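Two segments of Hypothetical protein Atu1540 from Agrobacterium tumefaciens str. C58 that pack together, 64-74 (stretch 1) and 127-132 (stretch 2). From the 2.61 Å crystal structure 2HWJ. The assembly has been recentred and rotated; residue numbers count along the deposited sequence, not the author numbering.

Stretch 1, residues 64-74: YLIDHHHLVLA
Stretch 2, residues 127-132: NIHDLE

What lies at the centre of the contact? It is I128, whose CA-to-CB bond points toward stretch 1 and whose side chain, with chi1 and chi2 both m (-63° and -75°), reaches in among L65, V72 and L73. I128 CD1 sits 3.9 Å from L65 CD2 and 3.9 Å from V72 CG1, while I128 CG2 lies 3.9 Å from L73 CD1. A branched isoleucine suits this place: CD1 packs against L65 and V72, while CG2 packs against L73 and also comes near V72. No hydrogen bond crosses between the stretches; apolar packing joins them, burying 289 Å² summed over both sides.

How does stretch 1 present its side chains? L65 ends a strand (phi/psi -74/133), and its CA-to-CB bond points toward stretch 2, with chi1 t and chi2 p. The chain then turns through I66, D67 and H68, the last with positive phi (67/33) and at the N-cap position, before a helix runs from H69 through A74 and beyond. Helical phi/psi values near -63/-40 are held by the backbone hydrogen bonds V72 N to H68 O (3.0 Å), L73 N to H69 O (2.9 Å) and A74 N to H70 O (2.8 Å). H69, V72 and L73, spaced three and four residues apart, therefore come to the same side; V72 has chi1 t. L73 leaves its backbone sideways, but chi1 t and chi2 p bring its end nearer to stretch 2.

What shape must stretch 2 take to receive them? I128, H129 and D130 form a short 3-10 segment (phi/psi -44/-52, -53/-12, -92/0), with D130 N hydrogen-bonded to N127 O at 3.0 Å and L131 N to I128 O at 2.9 Å. The register places L73 CA 6.2 Å from I128 CA, and from there the t, p rotamer carries L73 CD1 to the backbone, 3.8 Å from I128 O and 4.2 Å from H129 CA. L131 is extended at -51/139, and its CA-to-CB bond points toward stretch 1, with chi1 m and chi2 t; L131 CB lies 4.2 Å from L73 CD2.

Where does the contact become polar? The CA-to-CB bond of buried H69 (chi1 m, chi2 -118°) points toward stretch 2, and L131 CD1 approaches the ring edge, 4.0 Å from H69 ND1. H69 NE2 donates a weak hydrogen bond to L65 O (3.4 Å, 138°), linking helix to strand within stretch 1. On stretch 2, exposed H129 adopts chi1 p, its end leading away from the contact. The CA-to-CB bond of D130 points away, with chi1 m, and D130 OD2 accepts a 2.8 Å hydrogen bond from N127 ND2, a polar link suited to a position outside the apolar centre.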

# COMPACT_ATOMS: atom_id res chain seq x y z
N TYR A 64 10.12 17.83 -10.87
CA TYR A 64 10.60 17.51 -9.49
C TYR A 64 11.03 16.09 -9.34
O TYR A 64 10.24 15.21 -9.65
CB TYR A 64 9.49 17.81 -8.45
CG TYR A 64 9.29 19.27 -8.37
CD1 TYR A 64 8.70 19.95 -9.47
CD2 TYR A 64 9.84 20.02 -7.30
CE1 TYR A 64 8.58 21.37 -9.47
CE2 TYR A 64 9.71 21.42 -7.27
CZ TYR A 64 9.06 22.06 -8.37
OH TYR A 64 8.92 23.40 -8.42
N LEU A 65 12.25 15.86 -8.90
CA LEU A 65 12.87 14.52 -8.78
C LEU A 65 12.23 13.84 -7.61
O LEU A 65 12.15 14.42 -6.53
CB LEU A 65 14.35 14.67 -8.42
CG LEU A 65 15.09 13.37 -8.20
CD1 LEU A 65 15.03 12.45 -9.45
CD2 LEU A 65 16.54 13.58 -7.77
N ILE A 66 11.83 12.59 -7.77
CA ILE A 66 11.01 11.91 -6.73
C ILE A 66 11.80 10.81 -6.02
O ILE A 66 11.52 10.42 -4.89
CB ILE A 66 9.68 11.40 -7.38
CG1 ILE A 66 8.71 12.52 -7.30
CG2 ILE A 66 9.07 10.24 -6.68
CD1 ILE A 66 9.07 13.34 -6.16
N ASP A 67 12.82 10.31 -6.66
CA ASP A 67 13.59 9.32 -5.96
C ASP A 67 15.00 9.44 -6.42
O ASP A 67 15.26 10.16 -7.40
CB ASP A 67 13.06 7.93 -6.37
CG ASP A 67 13.22 6.94 -5.27
OD1 ASP A 67 13.73 7.37 -4.19
OD2 ASP A 67 12.86 5.76 -5.47
N HIS A 68 15.90 8.68 -5.81
CA HIS A 68 17.24 8.62 -6.39
C HIS A 68 18.01 9.91 -6.31
O HIS A 68 18.80 10.21 -7.20
CB HIS A 68 17.23 8.11 -7.83
CG HIS A 68 16.45 6.85 -7.98
ND1 HIS A 68 16.92 5.63 -7.55
CD2 HIS A 68 15.20 6.63 -8.45
CE1 HIS A 68 16.00 4.71 -7.77
NE2 HIS A 68 14.95 5.29 -8.30
N HIS A 69 17.81 10.70 -5.28
CA HIS A 69 18.76 11.85 -5.08
C HIS A 69 20.27 11.47 -4.99
O HIS A 69 21.12 12.20 -5.48
CB HIS A 69 18.32 12.71 -3.91
CG HIS A 69 16.98 13.35 -4.14
ND1 HIS A 69 16.79 14.71 -4.20
CD2 HIS A 69 15.75 12.80 -4.35
CE1 HIS A 69 15.51 14.98 -4.42
NE2 HIS A 69 14.86 13.84 -4.52
N HIS A 70 20.60 10.34 -4.38
CA HIS A 70 21.98 10.04 -4.16
C HIS A 70 22.58 9.91 -5.54
O HIS A 70 23.55 10.52 -5.89
CB HIS A 70 22.07 8.75 -3.34
CG HIS A 70 21.61 8.92 -1.92
ND1 HIS A 70 22.44 9.36 -0.90
CD2 HIS A 70 20.38 8.82 -1.36
CE1 HIS A 70 21.75 9.47 0.22
NE2 HIS A 70 20.50 9.16 -0.03
N LEU A 71 21.87 9.20 -6.39
CA LEU A 71 22.38 8.84 -7.69
C LEU A 71 22.46 10.08 -8.48
O LEU A 71 23.48 10.32 -9.14
CB LEU A 71 21.44 7.87 -8.35
CG LEU A 71 21.95 7.65 -9.77
CD1 LEU A 71 23.32 7.01 -9.72
CD2 LEU A 71 20.99 6.87 -10.65
N VAL A 72 21.43 10.90 -8.41
CA VAL A 72 21.52 12.13 -9.21
C VAL A 72 22.64 13.10 -8.77
O VAL A 72 23.37 13.66 -9.65
CB VAL A 72 20.15 12.84 -9.41
CG1 VAL A 72 20.33 14.11 -10.15
CG2 VAL A 72 19.17 11.94 -10.21
N LEU A 73 22.86 13.28 -7.47
CA LEU A 73 24.02 14.08 -7.08
C LEU A 73 25.32 13.39 -7.54
O LEU A 73 26.26 14.06 -8.00
CB LEU A 73 23.99 14.33 -5.60
CG LEU A 73 25.02 15.21 -4.89
CD1 LEU A 73 25.07 16.62 -5.47
CD2 LEU A 73 24.75 15.23 -3.38
N ALA A 74 25.36 12.06 -7.44
CA ALA A 74 26.58 11.37 -7.83
C ALA A 74 26.88 11.76 -9.28
O ALA A 74 28.04 12.13 -9.63
CB ALA A 74 26.44 9.87 -7.71
N ASN A 127 18.44 23.57 -6.50
CA ASN A 127 19.32 22.72 -7.27
C ASN A 127 19.86 21.55 -6.45
O ASN A 127 20.16 21.71 -5.24
CB ASN A 127 20.52 23.50 -7.76
CG ASN A 127 20.23 24.96 -7.85
OD1 ASN A 127 19.93 25.49 -8.95
ND2 ASN A 127 20.31 25.65 -6.69
N ILE A 128 20.00 20.41 -7.12
CA ILE A 128 20.70 19.24 -6.64
C ILE A 128 22.06 19.59 -5.99
O ILE A 128 22.32 19.17 -4.88
CB ILE A 128 20.95 18.31 -7.84
CG1 ILE A 128 19.63 17.82 -8.46
CG2 ILE A 128 21.70 17.11 -7.45
CD1 ILE A 128 18.92 16.71 -7.59
N HIS A 129 22.92 20.34 -6.67
CA HIS A 129 24.22 20.68 -6.07
C HIS A 129 24.12 21.30 -4.62
O HIS A 129 25.11 21.36 -3.93
CB HIS A 129 25.12 21.43 -7.08
CG HIS A 129 24.71 22.87 -7.37
ND1 HIS A 129 24.49 23.83 -6.39
CD2 HIS A 129 24.59 23.55 -8.55
CE1 HIS A 129 24.22 25.01 -6.94
NE2 HIS A 129 24.28 24.87 -8.25
N ASP A 130 22.92 21.70 -4.16
CA ASP A 130 22.65 22.18 -2.77
C ASP A 130 22.18 21.13 -1.74
O ASP A 130 21.92 21.45 -0.64
CB ASP A 130 21.55 23.22 -2.77
CG ASP A 130 21.96 24.54 -3.44
OD1 ASP A 130 23.15 24.93 -3.35
OD2 ASP A 130 21.03 25.19 -4.02
N LEU A 131 22.01 19.88 -2.07
CA LEU A 131 21.77 18.92 -1.02
C LEU A 131 22.80 19.01 0.10
O LEU A 131 23.95 19.21 -0.16
CB LEU A 131 21.74 17.56 -1.64
CG LEU A 131 20.46 17.57 -2.50
CD1 LEU A 131 20.30 16.30 -3.33
CD2 LEU A 131 19.23 17.75 -1.58
N GLU A 132 22.33 18.89 1.34
CA GLU A 132 23.10 18.82 2.59
C GLU A 132 23.50 17.39 2.88
O GLU A 132 22.83 16.44 2.43
CB GLU A 132 22.23 19.26 3.74
CG GLU A 132 22.01 20.70 3.76
CD GLU A 132 21.06 21.17 4.89
OE1 GLU A 132 20.49 22.31 4.77
OE2 GLU A 132 20.90 20.43 5.91